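Local coordinates for thioredoxin reductase (Streptomyces clavuligerus, PDB 4NTD), which probably forms the disulfide bond of the antibiotic holomycin as an FAD-dependent dithiol oxidase related to thioredoxin reductase, at residues H161-H166 against V185-L190. Sequence-based numbering, arbitrary orientation.
Sequences HCPYCH and VRHALL. With GSH (glutathione), chain B.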
ATOM      1  N   HIS A 161     -12.791   7.659  15.978  1.00 17.18           N
ATOM      2  CA  HIS A 161     -13.249   6.391  15.413  1.00 17.36           C
ATOM      3  C   HIS A 161     -12.167   5.311  15.427  1.00 17.27           C
ATOM      4  O   HIS A 161     -12.369   4.236  15.987  1.00 19.18           O
ATOM      5  CB  HIS A 161     -13.782   6.590  13.989  1.00 18.02           C
ATOM      6  CG  HIS A 161     -13.878   5.322  13.200  1.00 19.27           C
ATOM      7  ND1 HIS A 161     -13.242   5.149  11.990  1.00 23.11           N
ATOM      8  CD2 HIS A 161     -14.516   4.155  13.460  1.00 19.22           C
ATOM      9  CE1 HIS A 161     -13.493   3.937  11.533  1.00 23.44           C
ATOM     10  NE2 HIS A 161     -14.258   3.310  12.408  1.00 21.53           N
ATOM     11  N   CYS A 162     -11.017   5.616  14.834  1.00 16.73           N
ATOM     12  CA  CYS A 162     -10.053   4.599  14.409  1.00 18.13           C
ATOM     13  C   CYS A 162      -9.076   4.199  15.562  1.00 17.25           C
ATOM     14  O   CYS A 162      -8.237   5.000  15.968  1.00 17.23           O
ATOM     15  CB  CYS A 162      -9.441   5.104  13.051  1.00 22.05           C
ATOM     16  SG  CYS A 162      -7.976   4.166  12.571  1.00 26.11           S
ATOM     17  N   PRO A 163      -9.203   2.952  16.091  1.00 20.06           N
ATOM     18  CA  PRO A 163      -8.285   2.515  17.151  1.00 19.66           C
ATOM     19  C   PRO A 163      -6.819   2.368  16.730  1.00 18.06           C
ATOM     20  O   PRO A 163      -5.932   2.508  17.569  1.00 18.39           O
ATOM     21  CB  PRO A 163      -8.855   1.149  17.571  1.00 20.96           C
ATOM     22  CG  PRO A 163     -10.281   1.191  17.157  1.00 25.12           C
ATOM     23  CD  PRO A 163     -10.257   1.942  15.865  1.00 22.75           C
ATOM     24  N   TYR A 164      -6.557   2.085  15.457  1.00 17.28           N
ATOM     25  CA  TYR A 164      -5.171   2.018  14.977  1.00 17.18           C
ATOM     26  C   TYR A 164      -4.543   3.410  14.950  1.00 17.67           C
ATOM     27  O   TYR A 164      -3.371   3.576  15.295  1.00 19.68           O
ATOM     28  CB  TYR A 164      -5.092   1.330  13.606  1.00 16.37           C
ATOM     29  CG  TYR A 164      -5.597  -0.090  13.684  1.00 16.60           C
ATOM     30  CD1 TYR A 164      -4.879  -1.054  14.375  1.00 17.27           C
ATOM     31  CD2 TYR A 164      -6.812  -0.457  13.118  1.00 18.48           C
ATOM     32  CE1 TYR A 164      -5.343  -2.348  14.484  1.00 17.99           C
ATOM     33  CE2 TYR A 164      -7.287  -1.752  13.222  1.00 20.02           C
ATOM     34  CZ  TYR A 164      -6.543  -2.691  13.906  1.00 19.54           C
ATOM     35  OH  TYR A 164      -6.985  -3.979  14.029  1.00 20.46           O
ATOM     36  N   CYS A 165      -5.341   4.404  14.577  1.00 16.89           N
ATOM     37  CA  CYS A 165      -4.884   5.788  14.507  1.00 17.69           C
ATOM     38  C   CYS A 165      -4.662   6.403  15.887  1.00 18.12           C
ATOM     39  O   CYS A 165      -3.707   7.153  16.083  1.00 19.35           O
ATOM     40  CB  CYS A 165      -5.901   6.637  13.742  1.00 18.03           C
ATOM     41  SG  CYS A 165      -6.332   6.006  12.105  1.00 20.95           S
ATOM     42  N   HIS A 166      -5.542   6.077  16.835  1.00 17.63           N
ATOM     43  CA  HIS A 166      -5.621   6.791  18.115  1.00 18.32           C
ATOM     44  C   HIS A 166      -5.441   5.948  19.373  1.00 17.91           C
ATOM     45  O   HIS A 166      -5.197   6.500  20.447  1.00 18.71           O
ATOM     46  CB  HIS A 166      -6.978   7.478  18.220  1.00 19.03           C
ATOM     47  CG  HIS A 166      -7.303   8.340  17.045  1.00 19.29           C
ATOM     48  ND1 HIS A 166      -8.376   8.100  16.214  1.00 21.01           N
ATOM     49  CD2 HIS A 166      -6.683   9.435  16.554  1.00 20.32           C
ATOM     50  CE1 HIS A 166      -8.404   9.020  15.267  1.00 21.43           C
ATOM     51  NE2 HIS A 166      -7.390   9.842  15.451  1.00 22.86           N
ATOM     52  N   VAL A 185     -20.755  -2.679  19.065  1.00 18.87           N
ATOM     53  CA  VAL A 185     -20.372  -3.779  19.957  1.00 19.02           C
ATOM     54  C   VAL A 185     -18.972  -4.287  19.612  1.00 18.50           C
ATOM     55  O   VAL A 185     -18.109  -4.371  20.485  1.00 19.19           O
ATOM     56  CB  VAL A 185     -21.386  -4.948  19.920  1.00 20.14           C
ATOM     57  CG1 VAL A 185     -20.856  -6.156  20.684  1.00 21.66           C
ATOM     58  CG2 VAL A 185     -22.718  -4.511  20.514  1.00 22.46           C
ATOM     59  N   ARG A 186     -18.748  -4.612  18.340  1.00 18.65           N
ATOM     60  CA  ARG A 186     -17.431  -5.068  17.892  1.00 19.67           C
ATOM     61  C   ARG A 186     -16.357  -4.006  18.142  1.00 18.81           C
ATOM     62  O   ARG A 186     -15.215  -4.336  18.464  1.00 18.88           O
ATOM     63  CB  ARG A 186     -17.455  -5.475  16.413  1.00 23.85           C
ATOM     64  CG  ARG A 186     -18.162  -6.799  16.148  1.00 30.69           C
ATOM     65  CD  ARG A 186     -18.044  -7.250  14.697  1.00 42.03           C
ATOM     66  NE  ARG A 186     -17.168  -8.415  14.535  1.00 55.81           N
ATOM     67  CZ  ARG A 186     -15.850  -8.375  14.326  1.00 67.15           C
ATOM     68  NH1 ARG A 186     -15.190  -7.222  14.248  1.00 79.32           N
ATOM     69  NH2 ARG A 186     -15.179  -9.514  14.195  1.00 75.51           N
ATOM     70  N   HIS A 187     -16.731  -2.734  18.016  1.00 17.58           N
ATOM     71  CA  HIS A 187     -15.791  -1.635  18.251  1.00 17.27           C
ATOM     72  C   HIS A 187     -15.340  -1.569  19.712  1.00 16.94           C
ATOM     73  O   HIS A 187     -14.161  -1.342  19.990  1.00 17.39           O
ATOM     74  CB  HIS A 187     -16.396  -0.294  17.816  1.00 17.87           C
ATOM     75  CG  HIS A 187     -15.397   0.655  17.236  1.00 19.39           C
ATOM     76  ND1 HIS A 187     -14.629   0.340  16.137  1.00 20.86           N
ATOM     77  CD2 HIS A 187     -15.050   1.915  17.590  1.00 19.90           C
ATOM     78  CE1 HIS A 187     -13.845   1.361  15.843  1.00 22.09           C
ATOM     79  NE2 HIS A 187     -14.082   2.330  16.708  1.00 21.25           N
ATOM     80  N   ALA A 188     -16.272  -1.773  20.642  1.00 16.61           N
ATOM     81  CA  ALA A 188     -15.936  -1.811  22.068  1.00 16.83           C
ATOM     82  C   ALA A 188     -15.000  -2.978  22.393  1.00 16.70           C
ATOM     83  O   ALA A 188     -14.048  -2.825  23.162  1.00 16.88           O
ATOM     84  CB  ALA A 188     -17.200  -1.893  22.913  1.00 17.73           C
ATOM     85  N   LEU A 189     -15.271  -4.137  21.797  1.00 16.88           N
ATOM     86  CA  LEU A 189     -14.428  -5.316  21.988  1.00 17.07           C
ATOM     87  C   LEU A 189     -13.021  -5.083  21.428  1.00 17.55           C
ATOM     88  O   LEU A 189     -12.033  -5.499  22.029  1.00 18.03           O
ATOM     89  CB  LEU A 189     -15.068  -6.547  21.339  1.00 18.25           C
ATOM     90  CG  LEU A 189     -16.418  -6.982  21.922  1.00 20.42           C
ATOM     91  CD1 LEU A 189     -17.071  -8.030  21.035  1.00 21.93           C
ATOM     92  CD2 LEU A 189     -16.261  -7.493  23.347  1.00 20.84           C
ATOM     93  N   LEU A 190     -12.942  -4.405  20.286  1.00 17.61           N
ATOM     94  CA  LEU A 190     -11.661  -4.022  19.688  1.00 17.35           C
ATOM     95  C   LEU A 190     -10.877  -3.065  20.594  1.00 16.82           C
ATOM     96  O   LEU A 190      -9.678  -3.247  20.809  1.00 17.05           O
ATOM     97  CB  LEU A 190     -11.895  -3.390  18.309  1.00 17.43           C
ATOM     98  CG  LEU A 190     -10.705  -2.805  17.540  1.00 19.58           C
ATOM     99  CD1 LEU A 190      -9.614  -3.842  17.320  1.00 21.62           C
ATOM    100  CD2 LEU A 190     -11.189  -2.244  16.212  1.00 22.03           C
TER
HETATM  101  N1  GSH B 401     -13.058  -1.799   9.446  0.50 39.28           N
HETATM  102  CA1 GSH B 401     -13.154  -2.531  10.711  0.50 27.52           C
HETATM  103  C1  GSH B 401     -14.051  -3.761  10.472  0.50 37.43           C
HETATM  104  O11 GSH B 401     -15.291  -3.567  10.528  0.50 38.41           O
HETATM  105  O12 GSH B 401     -13.490  -4.862  10.244  0.50 44.58           O
HETATM  106  CB1 GSH B 401     -13.836  -1.715  11.783  0.50 32.71           C
HETATM  107  CG1 GSH B 401     -12.954  -1.514  13.014  0.50 34.20           C
HETATM  108  CD1 GSH B 401     -11.792  -0.596  12.641  0.50 35.40           C
HETATM  109  OE1 GSH B 401     -10.664  -1.039  12.435  0.50 39.91           O
HETATM  110  N2  GSH B 401     -12.106   0.701  12.687  0.50 32.87           N
HETATM  111  CA2 GSH B 401     -11.158   1.767  12.345  0.50 32.56           C
HETATM  112  C2  GSH B 401     -11.185   1.920  10.883  0.50 31.67           C
HETATM  113  O2  GSH B 401     -12.046   1.432  10.150  0.50 38.09           O
HETATM  114  CB2 GSH B 401      -9.689   1.341  12.400  0.50 15.35           C
HETATM  115  SG2 GSH B 401      -8.443   2.337  13.312  0.50 22.85           S
HETATM  116  N3  GSH B 401     -10.066   2.516  10.517  0.50 24.78           N
HETATM  117  CA3 GSH B 401      -9.717   2.602   9.163  0.50 20.69           C
HETATM  118  C3  GSH B 401      -9.600   4.029   8.563  0.50 24.32           C
HETATM  119  O31 GSH B 401      -9.571   5.117   9.387  0.50 21.66           O
HETATM  120  O32 GSH B 401      -9.465   4.183   7.279  0.50 19.57           O
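H187 reaches from helix 184-191 to the backbone of H161 and overlaps P163, with its CE1 3.6 Å from P163 CD. Its NE2 donates a hydrogen bond of 2.7 Å to H161 O. The oxygen lies in the plane of the H187 ring, while the N-H...O angle is bent to 145°. The H161 and H187 rings are near parallel, planes at 10°, but slid apart so that they barely overlap. One turn on, L190 CD2 packs on P163 CG at 3.7 Å. CG of L190 stands anti to its backbone N (chi1 175°), which carries the CD2 methyl to both P163 and glutathione CG1. Glutathione is joined to C162 by a 2.0 Å disulfide between C162 SG and glutathione SG2. H161 NE2 lies 3.4 Å from glutathione N2, and H187 CE1 is 3.7 Å from the same N2, which sits at the H187 ring edge. The Y164 ring lies obliquely against glutathione SG2. N320 of the second subunit hydrogen-bonds Y164 OH; R65 and, from the second subunit, H321 hydrogen-bond the glutathione. An alanine at H187 would probably leave H161 O without this donor and open a gap beside P163 and glutathione. C162 is the N-cap of helix 163-166, and the FAD touches C165. This is the CxxC redox site of the thioredoxin reductase-like flavoenzymes, modelled here with C162 in a mixed disulfide with glutathione.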